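Local coordinates for PTS-dependent dihydroxyacetone kinase operon regulatory protein (Escherichia coli, PDB 4LRZ) that switches on the dhaKLM operon from a sigma-70 promoter and represses its own expression, the chain here being its N-terminal sensor part, at residues F[141-146]-F[164-169]; F[72-77]-F[91-96]. All blocks are in the same frame, centred on the assembly; numbering follows the deposited sequence.

From the N terminus, the chain runs through strand 74-79 and antiparallel strand 84-89, then turns into helix 91-99, which comes back over the first strand; interaction 2 closes this loop. Further on, strands 143-151 and 157-166 form a hairpin, and interaction 1 holds its open end, 141-146 against 164-169. The two loops follow in series, neither nested nor crossed. They meet in the sheet of the GAF domain, where strands 74-79 and 157-166 are neighbours: Ala164 N probably bonds to Ala74 O, and the Gln169 amide to the Glu72 carboxylate. Trp143 also touches Thr93, so helix 91-99 covers both contacts on one face of the sheet.

Interaction 1. Residues F[141-146]-F[164-169]; sequences WNWAFC and ACPVEQ
Backbone hydrogen bonds set the pairing. Ala144 and Cys165 bond in both directions: Ala144 N meets Cys165 O at 2.8 Å, nearly along the C=O axis, and Cys165 N returns 3.1 Å to Ala144 O within the carbonyl plane. Val167 N reaches Asn142 O at 2.7 Å, coming from above that carbonyl plane. Pro166, with no N-H, faces Trp143 in a non-hydrogen-bonded pair.

Apolar contacts fall on both sides of the sheet. Ala144 CB lies 4.1 Å from Cys165 SG on one; on the other, Phe145 CE1 presses on Ala164 CB at 3.4 Å. Trp143 CB starts away from the partner strand, but with CG anti to the carbonyl carbon (chi1 -62°) the indole returns toward it. One indole face lies over Pro166 CA, offset toward the ring's rim; CZ3 is 3.9 Å from Pro166 CD, and CE3 approaches Cys165 C obliquely at 3.5 Å. The ring also touches Gln96 and Leu97 of helix 91-99. An alanine at Trp143 removes the indole and would probably leave Pro166 and that helix less well packed. This is the open end of an antiparallel beta hairpin, strands 143-151 and 157-166, in the 2-1-5-4-3 sheet of a GAF domain.

Interaction 2. Residues F[72-77]-F[91-96]; sequences ECALFI and PQTLQQ
A helix lies here across the start of a beta strand, meeting it through a small apolar cluster and a water-bridged polar rim just before the strand begins. Helix 91-96 and strand 74-77 pass 8.8 Å apart at their axes, with their directions 59° from parallel. Thr93 sits at the centre, its side chain aimed at the strand. With CG2 anti to the backbone N, that methyl packs on the Cys73 backbone, 3.8 Å from Cys73 CA, while OG1 is turned to the Glu72 end. OG1 approaches Cys73 N at 3.4 Å, but at an angle too poor for a bond; its hydroxyl is instead bonded to Asp90, just before the helix. The next residue, Leu94, brings CD2 to 3.7 Å from Ala74 CB, and the same methyl stands at the edge of the Phe76 ring.

The topology is that of the GAF fold, in which strands 74-79 and 84-89 form a hairpin and the chain then enters helix 91-99 on one face of the antiparallel sheet. Ala74 points to this helix, whereas Cys73 and Leu75 turn from it and pack on helix 51-66.

At the rim, Glu72, which also touches Pro166 of the neighbouring strand, runs side by side with Gln92, both as extended chains pointing the same way, their carboxylate and amide planes 74° apart. Glu72 OE2 and Gln92 NE2 remain 3.7 Å apart and are bridged by a water, though its bond from Gln92 NE2 is weak. The same water is hydrogen-bonded to Thr93 OG1 at 2.7 Å, and Gln96 OE1 and Glu72 OE2 are further hydrogen-bond partners within its reach.

Interaction 1. Residues F[141-146]-F[164-169]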
loop_
_atom_site.group_PDB
_atom_site.type_symbol
_atom_site.label_atom_id
_atom_site.label_comp_id
_atom_site.label_asym_id
_atom_site.label_seq_id
_atom_site.Cartn_x
_atom_site.Cartn_y
_atom_site.Cartn_z
ATOM N N TRP F 141 -3.983 32.065 -20.580
ATOM C CA TRP F 141 -4.326 31.551 -21.919
ATOM C C TRP F 141 -3.145 30.908 -22.662
ATOM O O TRP F 141 -3.343 30.160 -23.600
ATOM C CB TRP F 141 -4.986 32.625 -22.780
ATOM C CG TRP F 141 -6.425 32.998 -22.332
ATOM C CD1 TRP F 141 -7.057 32.632 -21.163
ATOM C CD2 TRP F 141 -7.371 33.823 -23.046
ATOM N NE1 TRP F 141 -8.319 33.163 -21.117
ATOM C CE2 TRP F 141 -8.544 33.898 -22.251
ATOM C CE3 TRP F 141 -7.339 34.508 -24.278
ATOM C CZ2 TRP F 141 -9.681 34.632 -22.649
ATOM C CZ3 TRP F 141 -8.474 35.249 -24.676
ATOM C CH2 TRP F 141 -9.626 35.301 -23.862
ATOM N N ASN F 142 -1.933 31.209 -22.224
ATOM C CA ASN F 142 -0.751 30.572 -22.770
ATOM C C ASN F 142 -0.385 29.243 -22.141
ATOM O O ASN F 142 0.532 28.606 -22.613
ATOM C CB ASN F 142 0.433 31.525 -22.665
ATOM C CG ASN F 142 0.245 32.703 -23.521
ATOM O OD1 ASN F 142 0.049 33.813 -23.023
ATOM N ND2 ASN F 142 0.190 32.474 -24.838
ATOM N N TRP F 143 -1.120 28.848 -21.099
ATOM C CA TRP F 143 -0.834 27.672 -20.295
ATOM C C TRP F 143 -1.873 26.571 -20.436
ATOM O O TRP F 143 -3.052 26.832 -20.749
ATOM C CB TRP F 143 -0.662 28.076 -18.823
ATOM C CG TRP F 143 0.469 28.965 -18.707
ATOM C CD1 TRP F 143 0.475 30.317 -18.908
ATOM C CD2 TRP F 143 1.827 28.585 -18.521
ATOM N NE1 TRP F 143 1.753 30.812 -18.807
ATOM C CE2 TRP F 143 2.605 29.770 -18.562
ATOM C CE3 TRP F 143 2.468 27.363 -18.302
ATOM C CZ2 TRP F 143 3.980 29.764 -18.398
ATOM C CZ3 TRP F 143 3.820 27.362 -18.109
ATOM C CH2 TRP F 143 4.568 28.553 -18.164
ATOM N N ALA F 144 -1.396 25.342 -20.249
ATOM C CA ALA F 144 -2.215 24.178 -20.035
ATOM C C ALA F 144 -1.952 23.707 -18.590
ATOM O O ALA F 144 -0.795 23.681 -18.153
ATOM C CB ALA F 144 -1.829 23.061 -21.041
ATOM N N PHE F 145 -2.995 23.326 -17.850
ATOM C CA PHE F 145 -2.815 22.697 -16.527
ATOM C C PHE F 145 -3.518 21.333 -16.482
ATOM O O PHE F 145 -4.603 21.182 -17.038
ATOM C CB PHE F 145 -3.326 23.609 -15.398
ATOM C CG PHE F 145 -2.468 24.826 -15.169
ATOM C CD1 PHE F 145 -1.392 24.787 -14.290
ATOM C CD2 PHE F 145 -2.712 25.997 -15.830
ATOM C CE1 PHE F 145 -0.585 25.921 -14.081
ATOM C CE2 PHE F 145 -1.912 27.119 -15.631
ATOM C CZ PHE F 145 -0.868 27.086 -14.765
ATOM N N CYS F 146 -2.871 20.336 -15.896
ATOM C CA CYS F 146 -3.533 19.084 -15.571
ATOM C C CYS F 146 -3.406 18.907 -14.075
ATOM O O CYS F 146 -2.363 19.224 -13.484
ATOM C CB CYS F 146 -2.824 17.888 -16.219
ATOM S SG CYS F 146 -2.813 17.897 -18.016
ATOM N N ALA F 164 2.103 21.767 -15.247
ATOM C CA ALA F 164 1.903 23.024 -15.970
ATOM C C ALA F 164 2.843 23.052 -17.168
ATOM O O ALA F 164 4.011 22.680 -17.037
ATOM C CB ALA F 164 2.197 24.206 -15.064
ATOM N N CYS F 165 2.345 23.499 -18.322
ATOM C CA CYS F 165 3.160 23.648 -19.525
ATOM C C CYS F 165 2.584 24.645 -20.507
ATOM O O CYS F 165 1.368 24.824 -20.538
ATOM C CB CYS F 165 3.382 22.295 -20.235
ATOM S SG CYS F 165 1.984 21.563 -21.117
ATOM N N PRO F 166 3.451 25.280 -21.340
ATOM C CA PRO F 166 2.920 26.135 -22.419
ATOM C C PRO F 166 1.868 25.373 -23.209
ATOM O O PRO F 166 2.027 24.175 -23.471
ATOM C CB PRO F 166 4.151 26.461 -23.269
ATOM C CG PRO F 166 5.304 26.356 -22.349
ATOM C CD PRO F 166 4.924 25.347 -21.261
ATOM N N VAL F 167 0.773 26.048 -23.520
ATOM C CA VAL F 167 -0.380 25.401 -24.124
ATOM C C VAL F 167 -0.032 24.636 -25.427
ATOM O O VAL F 167 -0.530 23.529 -25.639
ATOM C CB VAL F 167 -1.567 26.420 -24.305
ATOM C CG1 VAL F 167 -1.360 27.301 -25.495
ATOM C CG2 VAL F 167 -2.885 25.692 -24.405
ATOM N N GLU F 168 0.835 25.203 -26.271
ATOM C CA GLU F 168 1.226 24.545 -27.532
ATOM C C GLU F 168 1.986 23.211 -27.350
ATOM O O GLU F 168 2.036 22.401 -28.269
ATOM C CB GLU F 168 2.009 25.507 -28.468
ATOM C CG GLU F 168 3.526 25.746 -28.103
ATOM C CD GLU F 168 3.792 26.918 -27.087
ATOM O OE1 GLU F 168 2.820 27.559 -26.560
ATOM O OE2 GLU F 168 5.004 27.184 -26.828
ATOM N N GLN F 169 2.558 22.977 -26.170
ATOM C CA GLN F 169 3.327 21.753 -25.935
ATOM C C GLN F 169 2.629 20.671 -25.111
ATOM O O GLN F 169 3.265 19.711 -24.689
ATOM C CB GLN F 169 4.631 22.099 -25.251
ATOM C CG GLN F 169 5.534 22.967 -26.063
ATOM C CD GLN F 169 6.710 23.393 -25.251
ATOM O OE1 GLN F 169 7.403 22.559 -24.643
ATOM N NE2 GLN F 169 6.944 24.696 -25.202
#

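Interaction 2. Residues F[72-77]-F[91-96]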
loop_
_atom_site.group_PDB
_atom_site.type_symbol
_atom_site.label_atom_id
_atom_site.label_comp_id
_atom_site.label_asym_id
_atom_site.label_seq_id
_atom_site.Cartn_x
_atom_site.Cartn_y
_atom_site.Cartn_z
ATOM N N GLU F 72 9.538 21.550 -21.636
ATOM C CA GLU F 72 9.126 22.801 -20.959
ATOM C C GLU F 72 7.889 22.559 -20.098
ATOM O O GLU F 72 6.762 22.695 -20.576
ATOM C CB GLU F 72 8.837 23.914 -21.980
ATOM C CG GLU F 72 10.081 24.536 -22.671
ATOM C CD GLU F 72 9.730 25.440 -23.867
ATOM O OE1 GLU F 72 10.040 25.034 -25.014
ATOM O OE2 GLU F 72 9.151 26.550 -23.684
ATOM N N CYS F 73 8.090 22.162 -18.843
ATOM C CA CYS F 73 6.969 21.919 -17.971
ATOM C C CYS F 73 7.372 21.986 -16.505
ATOM O O CYS F 73 8.541 22.017 -16.178
ATOM C CB CYS F 73 6.288 20.576 -18.268
ATOM S SG CYS F 73 7.111 19.170 -17.514
ATOM N N ALA F 74 6.380 22.017 -15.630
ATOM C CA ALA F 74 6.607 22.132 -14.208
ATOM C C ALA F 74 5.628 21.206 -13.552
ATOM O O ALA F 74 4.499 21.002 -14.038
ATOM C CB ALA F 74 6.345 23.557 -13.770
ATOM N N LEU F 75 6.028 20.691 -12.409
ATOM C CA LEU F 75 5.162 19.825 -11.630
ATOM C C LEU F 75 4.988 20.493 -10.251
ATOM O O LEU F 75 5.962 21.054 -9.701
ATOM C CB LEU F 75 5.805 18.445 -11.521
ATOM C CG LEU F 75 5.996 17.654 -12.838
ATOM C CD1 LEU F 75 7.134 16.606 -12.754
ATOM C CD2 LEU F 75 4.712 16.965 -13.235
ATOM N N PHE F 76 3.766 20.426 -9.709
ATOM C CA PHE F 76 3.419 21.038 -8.445
ATOM C C PHE F 76 2.785 20.011 -7.503
ATOM O O PHE F 76 1.990 19.195 -7.933
ATOM C CB PHE F 76 2.316 22.110 -8.671
ATOM C CG PHE F 76 2.755 23.390 -9.396
ATOM C CD1 PHE F 76 4.085 23.727 -9.587
ATOM C CD2 PHE F 76 1.763 24.325 -9.793
ATOM C CE1 PHE F 76 4.436 24.942 -10.214
ATOM C CE2 PHE F 76 2.091 25.558 -10.396
ATOM C CZ PHE F 76 3.445 25.859 -10.608
ATOM N N ILE F 77 3.089 20.092 -6.213
ATOM C CA ILE F 77 2.216 19.488 -5.200
ATOM C C ILE F 77 1.443 20.622 -4.483
ATOM O O ILE F 77 2.052 21.589 -4.084
ATOM C CB ILE F 77 2.995 18.747 -4.096
ATOM C CG1 ILE F 77 4.367 18.371 -4.577
ATOM C CG2 ILE F 77 2.166 17.534 -3.586
ATOM C CD1 ILE F 77 4.858 16.913 -4.055
ATOM N N PRO F 91 13.726 24.469 -15.121
ATOM C CA PRO F 91 14.141 25.776 -14.551
ATOM C C PRO F 91 13.462 27.009 -15.203
ATOM O O PRO F 91 12.814 27.849 -14.501
ATOM C CB PRO F 91 15.666 25.788 -14.750
ATOM C CG PRO F 91 16.075 24.302 -14.809
ATOM C CD PRO F 91 14.865 23.531 -15.315
ATOM N N GLN F 92 13.554 27.097 -16.524
ATOM C CA GLN F 92 12.907 28.172 -17.278
ATOM C C GLN F 92 11.374 28.235 -17.074
ATOM O O GLN F 92 10.784 29.319 -16.913
ATOM C CB GLN F 92 13.243 28.047 -18.763
ATOM C CG GLN F 92 12.598 29.139 -19.678
ATOM C CD GLN F 92 12.750 28.819 -21.181
ATOM O OE1 GLN F 92 13.616 29.374 -21.861
ATOM N NE2 GLN F 92 11.923 27.900 -21.684
ATOM N N THR F 93 10.729 27.075 -17.084
ATOM C CA THR F 93 9.288 27.044 -16.973
ATOM C C THR F 93 8.931 27.503 -15.552
ATOM O O THR F 93 8.058 28.332 -15.371
ATOM C CB THR F 93 8.735 25.673 -17.398
ATOM O OG1 THR F 93 9.216 25.374 -18.715
ATOM C CG2 THR F 93 7.248 25.648 -17.437
ATOM N N LEU F 94 9.670 27.020 -14.570
ATOM C CA LEU F 94 9.525 27.436 -13.184
ATOM C C LEU F 94 9.773 28.912 -13.002
ATOM O O LEU F 94 9.063 29.540 -12.208
ATOM C CB LEU F 94 10.452 26.670 -12.259
ATOM C CG LEU F 94 10.014 25.217 -12.091
ATOM C CD1 LEU F 94 11.103 24.338 -11.412
ATOM C CD2 LEU F 94 8.671 25.184 -11.357
ATOM N N GLN F 95 10.739 29.486 -13.720
ATOM C CA GLN F 95 10.868 30.932 -13.611
ATOM C C GLN F 95 9.688 31.678 -14.241
ATOM O O GLN F 95 9.239 32.657 -13.659
ATOM C CB GLN F 95 12.257 31.504 -14.024
ATOM C CG GLN F 95 12.513 31.736 -15.524
ATOM C CD GLN F 95 11.915 33.034 -16.135
ATOM O OE1 GLN F 95 11.482 33.954 -15.418
ATOM N NE2 GLN F 95 11.912 33.105 -17.485
ATOM N N GLN F 96 9.172 31.219 -15.385
ATOM C CA GLN F 96 7.985 31.849 -15.990
ATOM C C GLN F 96 6.723 31.785 -15.089
ATOM O O GLN F 96 5.992 32.773 -14.944
ATOM C CB GLN F 96 7.685 31.269 -17.366
ATOM C CG GLN F 96 8.836 31.432 -18.353
ATOM C CD GLN F 96 8.648 30.667 -19.669
ATOM O OE1 GLN F 96 7.698 29.898 -19.838
ATOM N NE2 GLN F 96 9.561 30.892 -20.616
HETATM O O HOH W 1 8.708 27.237 -20.554
#